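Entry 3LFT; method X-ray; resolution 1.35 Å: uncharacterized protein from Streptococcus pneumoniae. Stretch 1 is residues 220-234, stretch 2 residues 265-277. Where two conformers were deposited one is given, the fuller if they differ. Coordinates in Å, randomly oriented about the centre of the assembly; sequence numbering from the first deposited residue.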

ATOM      1  N   ALA A 220      -6.623   3.963   0.540  1.00  4.33           N
ATOM      2  CA  ALA A 220      -6.326   3.990  -0.893  1.00  4.35           C
ATOM      3  C   ALA A 220      -7.442   4.641  -1.659  1.00  3.97           C
ATOM      4  O   ALA A 220      -8.616   4.418  -1.360  1.00  4.57           O
ATOM      5  CB  ALA A 220      -6.129   2.575  -1.442  1.00  4.62           C
ATOM      6  N   THR A 221      -7.079   5.429  -2.669  1.00  4.28           N
ATOM      7  CA  THR A 221      -8.046   5.994  -3.600  1.00  4.38           C
ATOM      8  C   THR A 221      -8.931   4.918  -4.181  1.00  4.29           C
ATOM      9  O   THR A 221     -10.133   5.102  -4.271  1.00  5.08           O
ATOM     10  CB  THR A 221      -7.340   6.783  -4.710  1.00  5.18           C
ATOM     11  OG1 THR A 221      -6.631   7.869  -4.098  1.00  7.00           O
ATOM     12  CG2 THR A 221      -8.307   7.332  -5.749  1.00  5.63           C
ATOM     13  N   ALA A 222      -8.330   3.786  -4.544  1.00  4.44           N
ATOM     14  CA  ALA A 222      -9.078   2.704  -5.155  1.00  4.82           C
ATOM     15  C   ALA A 222     -10.156   2.125  -4.239  1.00  4.02           C
ATOM     16  O   ALA A 222     -11.157   1.621  -4.735  1.00  5.31           O
ATOM     17  CB  ALA A 222      -8.135   1.616  -5.617  1.00  4.23           C
HETATM   18  N   MSE A 223      -9.927   2.180  -2.926  1.00  4.63           N
HETATM   19  CA  MSE A 223     -10.936   1.750  -1.960  1.00  4.24           C
HETATM   20  C   MSE A 223     -11.988   2.830  -1.740  1.00  4.14           C
HETATM   21  O   MSE A 223     -13.178   2.542  -1.739  1.00  5.15           O
HETATM   22  CB  MSE A 223     -10.288   1.336  -0.641  1.00  4.86           C
HETATM   23  CG  MSE A 223      -9.457   0.032  -0.761  1.00  4.52           C
HETATM   24 SE   MSE A 223      -8.876  -0.697   0.947  1.00 10.49          SE
HETATM   25  CE  MSE A 223      -7.132   0.121   1.151  1.00  7.80           C
ATOM     26  N   VAL A 224     -11.565   4.084  -1.591  1.00  5.17           N
ATOM     27  CA  VAL A 224     -12.519   5.167  -1.445  1.00  6.13           C
ATOM     28  C   VAL A 224     -13.443   5.212  -2.649  1.00  5.54           C
ATOM     29  O   VAL A 224     -14.648   5.431  -2.494  1.00  7.73           O
ATOM     30  CB  VAL A 224     -11.823   6.533  -1.201  1.00  6.06           C
ATOM     31  CG1 VAL A 224     -12.844   7.688  -1.207  1.00  7.15           C
ATOM     32  CG2 VAL A 224     -11.090   6.522   0.154  1.00  7.49           C
ATOM     33  N   GLU A 225     -12.920   4.969  -3.847  1.00  5.53           N
ATOM     34  CA  GLU A 225     -13.755   5.137  -5.026  1.00  6.68           C
ATOM     35  C   GLU A 225     -14.866   4.106  -5.185  1.00  6.76           C
ATOM     36  O   GLU A 225     -15.801   4.357  -5.941  1.00  7.34           O
ATOM     37  CB  GLU A 225     -12.927   5.336  -6.286  1.00  8.34           C
ATOM     38  CG  GLU A 225     -12.107   4.201  -6.754  1.00 12.16           C
ATOM     39  CD  GLU A 225     -11.160   4.629  -7.893  1.00 15.43           C
ATOM     40  OE1 GLU A 225     -10.218   3.879  -8.218  1.00 17.92           O
ATOM     41  OE2 GLU A 225     -11.355   5.731  -8.462  1.00 17.66           O
ATOM     42  N   VAL A 226     -14.768   2.969  -4.485  1.00  5.91           N
ATOM     43  CA  VAL A 226     -15.817   1.937  -4.569  1.00  6.20           C
ATOM     44  C   VAL A 226     -16.659   1.818  -3.295  1.00  6.23           C
ATOM     45  O   VAL A 226     -17.354   0.829  -3.095  1.00  7.42           O
ATOM     46  CB  VAL A 226     -15.288   0.541  -5.024  1.00  6.28           C
ATOM     47  CG1 VAL A 226     -14.544   0.653  -6.353  1.00  7.96           C
ATOM     48  CG2 VAL A 226     -14.386  -0.078  -3.950  1.00  7.16           C
ATOM     49  N   GLY A 227     -16.629   2.829  -2.438  1.00  6.25           N
ATOM     50  CA  GLY A 227     -17.590   2.870  -1.331  1.00  6.20           C
ATOM     51  C   GLY A 227     -17.025   3.360  -0.010  1.00  6.43           C
ATOM     52  O   GLY A 227     -17.767   3.481   0.972  1.00  7.40           O
ATOM     53  N   GLY A 228     -15.731   3.637   0.060  1.00  7.22           N
ATOM     54  CA  GLY A 228     -15.198   4.274   1.264  1.00  6.96           C
ATOM     55  C   GLY A 228     -15.603   5.733   1.320  1.00  6.88           C
ATOM     56  O   GLY A 228     -15.962   6.328   0.289  1.00  8.10           O
ATOM     57  N   LEU A 229     -15.568   6.319   2.514  1.00  6.61           N
ATOM     58  CA  LEU A 229     -15.917   7.711   2.697  1.00  7.34           C
ATOM     59  C   LEU A 229     -14.778   8.644   2.288  1.00  6.65           C
ATOM     60  O   LEU A 229     -14.982   9.565   1.490  1.00  6.70           O
ATOM     61  CB  LEU A 229     -16.311   7.951   4.152  1.00  6.70           C
ATOM     62  CG  LEU A 229     -16.468   9.426   4.553  1.00  6.80           C
ATOM     63  CD1 LEU A 229     -17.579  10.098   3.765  1.00  7.51           C
ATOM     64  CD2 LEU A 229     -16.697   9.572   6.058  1.00  8.65           C
ATOM     65  N   ALA A 230     -13.586   8.410   2.840  1.00  6.65           N
ATOM     66  CA  ALA A 230     -12.485   9.332   2.638  1.00  6.42           C
ATOM     67  C   ALA A 230     -11.220   8.708   3.182  1.00  5.86           C
ATOM     68  O   ALA A 230     -11.239   7.720   3.924  1.00  5.85           O
ATOM     69  CB  ALA A 230     -12.765  10.650   3.384  1.00  6.76           C
ATOM     70  N   SER A 231     -10.093   9.276   2.770  1.00  4.85           N
ATOM     71  CA  SER A 231      -8.803   8.940   3.345  1.00  4.80           C
ATOM     72  C   SER A 231      -7.786  10.037   3.044  1.00  3.87           C
ATOM     73  O   SER A 231      -8.135  11.072   2.470  1.00  3.77           O
ATOM     74  CB  SER A 231      -8.307   7.567   2.864  1.00  5.40           C
ATOM     75  OG  SER A 231      -7.161   7.179   3.612  1.00  5.38           O
ATOM     76  N   VAL A 232      -6.534   9.785   3.417  1.00  4.36           N
ATOM     77  CA  VAL A 232      -5.384  10.620   3.033  1.00  4.05           C
ATOM     78  C   VAL A 232      -4.376   9.645   2.444  1.00  4.09           C
ATOM     79  O   VAL A 232      -4.001   8.671   3.113  1.00  4.57           O
ATOM     80  CB  VAL A 232      -4.793  11.405   4.212  1.00  3.98           C
ATOM     81  CG1 VAL A 232      -3.689  12.319   3.721  1.00  5.38           C
ATOM     82  CG2 VAL A 232      -5.906  12.204   4.925  1.00  5.92           C
ATOM     83  N   VAL A 233      -3.974   9.888   1.196  1.00  4.76           N
ATOM     84  CA  VAL A 233      -3.299   8.856   0.408  1.00  5.20           C
ATOM     85  C   VAL A 233      -2.159   9.412  -0.413  1.00  5.00           C
ATOM     86  O   VAL A 233      -2.133  10.589  -0.753  1.00  5.03           O
ATOM     87  CB  VAL A 233      -4.300   8.125  -0.541  1.00  5.65           C
ATOM     88  CG1 VAL A 233      -5.385   7.418   0.283  1.00  6.78           C
ATOM     89  CG2 VAL A 233      -4.941   9.106  -1.524  1.00  6.49           C
ATOM     90  N   ILE A 234      -1.234   8.515  -0.724  1.00  6.07           N
ATOM     91  CA  ILE A 234      -0.119   8.838  -1.603  0.50  6.22           C
ATOM     92  C   ILE A 234      -0.488   8.494  -3.033  1.00  6.31           C
ATOM     93  O   ILE A 234      -1.271   7.565  -3.286  1.00  6.10           O
ATOM     94  CB  ILE A 234       1.097   8.058  -1.191  0.50  6.69           C
ATOM     95  CG1 ILE A 234       1.508   8.507   0.199  0.50  6.51           C
ATOM     96  CG2 ILE A 234       2.245   8.267  -2.163  0.50  6.37           C
ATOM     97  CD1 ILE A 234       2.229   7.444   0.913  0.50  6.81           C
TER
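Stretch 2 (265-277) STGKSVINKKIAQ

Two strands that pair antiparallel often carry their partnership beyond the sheet, into the turns and helix ends at their margins, and this structure gives a compact example. In stretch 1 a short helix beginning at Thr221 leads through a turn and a glycine pair into a strand, 230-233. Stretch 2 supplies a loop, a strand, 268-271, and the first turn of a helix that starts at Lys273 and continues later in the chain. The two strands run in nearly opposite directions, with 154° between their N-to-C axes and a closest approach of 4.4 Å, and the two stretches bury 744 Å² between them.

Along stretch 1, the helix makes the first contacts. Thr221 makes a small contact, its OG1 4.1 Å from Val270 CG1. Val224 directs its CA-to-CB bond toward stretch 2, and its CG2 comes within 4.0 Å of Val270 CG1. Its carbonyl does more: Asn272 ND2 donates a hydrogen bond to Val224 O at 2.9 Å. Asn272 is thereby used twice, because its OD1 accepts from Ile275 N at 3.1 Å and so caps the helix that follows. One amide group thus caps its own helix and fastens it to the turn of the other stretch. A water extends this link, accepting from Asn272 ND2 at 2.9 Å and donating to Glu225 O at 3.2 Å.

The type I turn from Val224 to Gly227 brings the chain round to the second helix. Gly227, with phi at 141°, has backbone angles that call for glycine, and its O lies 3.9 Å from Ile275 CG2. At Gly228 a CB would be crowded by Val224 CA within the same stretch, while Gly228 O lies 3.2 Å from Asn272 CB. Leu229 then prepares the strand. Its CA-to-CB bond points away, yet the end of the side chain returns, placing CD1 3.5 Å from Ala276 CB; its carbonyl O accepts from Asn272 N at 2.8 Å.

From here the strands follow the alternation of an antiparallel ladder. Ala230 faces Ile271 in a non-hydrogen-bonded pair, CA to CA 4.4 Å, and Ala230 CA makes a CA-H...O contact of 3.1 Å with Val270 O. Ser231 and Val270 form the next, hydrogen-bonded pair: Ser231 N donates to Val270 O at 3.0 Å, and Val270 N returns a bond to Ser231 O at 2.9 Å. Val232 opposes Ser269 with their CA atoms 4.1 Å apart, and Val233 closes the ladder with Lys268 through Val233 N to Lys268 O, 2.9 Å, and Lys268 N to Val233 O, 3.0 Å.

Side chains alternate accordingly. Those of Ala230, Val232, Ser269 and Ile271 share one face; those of Ser231, Val233, Lys268 and Val270 share the other, where Val233 CG2 meets Val270 CG1 at 3.8 Å. Beyond the ladder, Ile234 CA lies 4.3 Å from Gly267 CA. Val233 O lies 3.0 Å from Gly267 CA, where a CB on Gly267 would clash with that oxygen, so glycine leaves room for the contact; its positive phi also favours glycine.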

ATOM      1  N   SER A 265       5.536  10.372   2.107  1.00  5.58           N
ATOM      2  CA  SER A 265       4.822  10.360   3.382  1.00  7.45           C
ATOM      3  C   SER A 265       3.715  11.365   3.528  1.00  8.18           C
ATOM      4  O   SER A 265       3.013  11.396   4.552  1.00  9.83           O
ATOM      5  CB  SER A 265       5.798  10.519   4.548  1.00  8.10           C
ATOM      6  OG  SER A 265       6.504  11.748   4.472  1.00 11.52           O
ATOM      7  N   THR A 266       3.470  12.214   2.569  1.00  7.63           N
ATOM      8  CA  THR A 266       2.432  13.160   3.029  1.00 10.47           C
ATOM      9  C   THR A 266       1.028  13.012   2.484  1.00 10.46           C
ATOM     10  O   THR A 266       0.021  13.086   3.222  1.00 12.62           O
ATOM     11  CB  THR A 266       2.910  14.560   3.156  1.00 11.40           C
ATOM     12  OG1 THR A 266       3.933  14.810   2.176  1.00 16.41           O
ATOM     13  CG2 THR A 266       3.563  14.672   4.545  1.00  7.28           C
ATOM     14  N   GLY A 267       0.982  12.810   1.189  1.00 10.67           N
ATOM     15  CA  GLY A 267      -0.247  12.577   0.503  1.00  8.39           C
ATOM     16  C   GLY A 267      -1.200  13.750   0.564  1.00  7.24           C
ATOM     17  O   GLY A 267      -0.842  14.866   0.958  1.00  8.32           O
ATOM     18  N   LYS A 268      -2.429  13.453   0.159  1.00  6.33           N
ATOM     19  CA  LYS A 268      -3.508  14.423   0.051  1.00  5.98           C
ATOM     20  C   LYS A 268      -4.798  13.693   0.305  1.00  5.54           C
ATOM     21  O   LYS A 268      -4.867  12.464   0.161  1.00  5.95           O
ATOM     22  CB  LYS A 268      -3.576  15.044  -1.348  1.00  6.30           C
ATOM     23  CG  LYS A 268      -2.391  15.903  -1.735  1.00  6.90           C
ATOM     24  CD  LYS A 268      -2.626  16.631  -3.071  1.00 11.39           C
ATOM     25  CE  LYS A 268      -1.411  17.459  -3.465  1.00 13.22           C
ATOM     26  NZ  LYS A 268      -1.415  17.829  -4.913  1.00 16.22           N
ATOM     27  N   SER A 269      -5.813  14.415   0.746  1.00  5.29           N
ATOM     28  CA  SER A 269      -7.076  13.755   1.030  1.00  6.24           C
ATOM     29  C   SER A 269      -7.773  13.308  -0.261  1.00  6.25           C
ATOM     30  O   SER A 269      -7.561  13.870  -1.359  1.00  6.45           O
ATOM     31  CB  SER A 269      -7.992  14.662   1.840  1.00  5.94           C
ATOM     32  OG  SER A 269      -8.347  15.764   1.040  1.00  6.63           O
ATOM     33  N   VAL A 270      -8.637  12.316  -0.098  1.00  7.08           N
ATOM     34  CA  VAL A 270      -9.573  11.892  -1.132  1.00  6.56           C
ATOM     35  C   VAL A 270     -10.925  11.718  -0.457  1.00  7.13           C
ATOM     36  O   VAL A 270     -11.017  11.093   0.593  1.00  6.01           O
ATOM     37  CB  VAL A 270      -9.077  10.616  -1.873  1.00  6.20           C
ATOM     38  CG1 VAL A 270      -8.695   9.506  -0.893  1.00  6.31           C
ATOM     39  CG2 VAL A 270     -10.102  10.134  -2.898  1.00  6.98           C
ATOM     40  N   ILE A 271     -11.952  12.321  -1.048  1.00  7.19           N
ATOM     41  CA  ILE A 271     -13.272  12.374  -0.436  1.00  7.94           C
ATOM     42  C   ILE A 271     -14.310  11.870  -1.419  1.00  7.59           C
ATOM     43  O   ILE A 271     -14.365  12.328  -2.567  1.00  7.26           O
ATOM     44  CB  ILE A 271     -13.634  13.806  -0.003  1.00  8.97           C
ATOM     45  CG1 ILE A 271     -12.541  14.384   0.907  1.00 11.36           C
ATOM     46  CG2 ILE A 271     -15.026  13.845   0.677  1.00 10.27           C
ATOM     47  CD1 ILE A 271     -12.756  15.800   1.290  1.00 14.52           C
ATOM     48  N   ASN A 272     -15.139  10.934  -0.964  1.00  6.72           N
ATOM     49  CA  ASN A 272     -16.234  10.431  -1.782  1.00  6.21           C
ATOM     50  C   ASN A 272     -17.484  11.189  -1.386  1.00  5.77           C
ATOM     51  O   ASN A 272     -18.119  10.906  -0.370  1.00  4.87           O
ATOM     52  CB  ASN A 272     -16.405   8.923  -1.589  1.00  6.09           C
ATOM     53  CG  ASN A 272     -17.320   8.311  -2.595  1.00  7.03           C
ATOM     54  OD1 ASN A 272     -18.357   8.883  -2.960  1.00  7.28           O
ATOM     55  ND2 ASN A 272     -16.985   7.100  -3.019  1.00  8.74           N
ATOM     56  N   LYS A 273     -17.808  12.181  -2.214  1.00  5.21           N
ATOM     57  CA  LYS A 273     -18.848  13.142  -1.902  1.00  6.55           C
ATOM     58  C   LYS A 273     -20.206  12.480  -1.776  1.00  6.80           C
ATOM     59  O   LYS A 273     -20.954  12.773  -0.828  1.00  6.95           O
ATOM     60  CB  LYS A 273     -18.882  14.259  -2.953  1.00  7.13           C
ATOM     61  CG  LYS A 273     -19.949  15.304  -2.699  1.00  8.51           C
ATOM     62  CD  LYS A 273     -19.825  16.455  -3.674  1.00 12.59           C
ATOM     63  CE  LYS A 273     -19.079  17.592  -3.036  1.00 14.99           C
ATOM     64  NZ  LYS A 273     -19.467  18.890  -3.652  1.00 16.83           N
ATOM     65  N   LYS A 274     -20.546  11.610  -2.730  1.00  7.53           N
ATOM     66  CA  LYS A 274     -21.848  10.946  -2.684  1.00  8.43           C
ATOM     67  C   LYS A 274     -21.965  10.012  -1.488  1.00  7.35           C
ATOM     68  O   LYS A 274     -23.003   9.980  -0.842  1.00  7.74           O
ATOM     69  CB  LYS A 274     -22.165  10.208  -3.992  1.00  9.55           C
ATOM     70  N   ILE A 275     -20.891   9.288  -1.149  1.00  6.48           N
ATOM     71  CA  ILE A 275     -20.928   8.431   0.038  1.00  5.87           C
ATOM     72  C   ILE A 275     -21.142   9.279   1.292  1.00  6.25           C
ATOM     73  O   ILE A 275     -21.977   8.944   2.141  1.00  6.50           O
ATOM     74  CB  ILE A 275     -19.668   7.535   0.147  1.00  5.38           C
ATOM     75  CG1 ILE A 275     -19.666   6.474  -0.964  1.00  6.36           C
ATOM     76  CG2 ILE A 275     -19.555   6.891   1.529  1.00  5.66           C
ATOM     77  CD1 ILE A 275     -20.707   5.353  -0.809  1.00  5.72           C
ATOM     78  N   ALA A 276     -20.439  10.410   1.396  1.00  6.04           N
ATOM     79  CA  ALA A 276     -20.659  11.317   2.535  1.00  6.69           C
ATOM     80  C   ALA A 276     -22.100  11.748   2.638  1.00  7.01           C
ATOM     81  O   ALA A 276     -22.722  11.623   3.706  1.00  6.82           O
ATOM     82  CB  ALA A 276     -19.752  12.545   2.453  1.00  6.61           C
ATOM     83  N   GLN A 277     -22.620  12.255   1.525  1.00  6.18           N
ATOM     84  CA  GLN A 277     -23.966  12.810   1.504  1.00  6.08           C
ATOM     85  C   GLN A 277     -24.976  11.735   1.844  1.00  6.58           C
ATOM     86  O   GLN A 277     -25.908  12.007   2.602  1.00  6.19           O
ATOM     87  CB  GLN A 277     -24.278  13.465   0.154  1.00  4.75           C
ATOM     88  CG  GLN A 277     -23.462  14.758  -0.038  1.00  5.94           C
ATOM     89  CD  GLN A 277     -23.633  15.368  -1.416  1.00  6.87           C
ATOM     90  OE1 GLN A 277     -23.966  14.682  -2.384  1.00  8.82           O
ATOM     91  NE2 GLN A 277     -23.387  16.667  -1.512  1.00  8.17           N
TER
HETATM   92  O   HOH W   1     -18.558   5.042  -4.414  1.00 17.41           O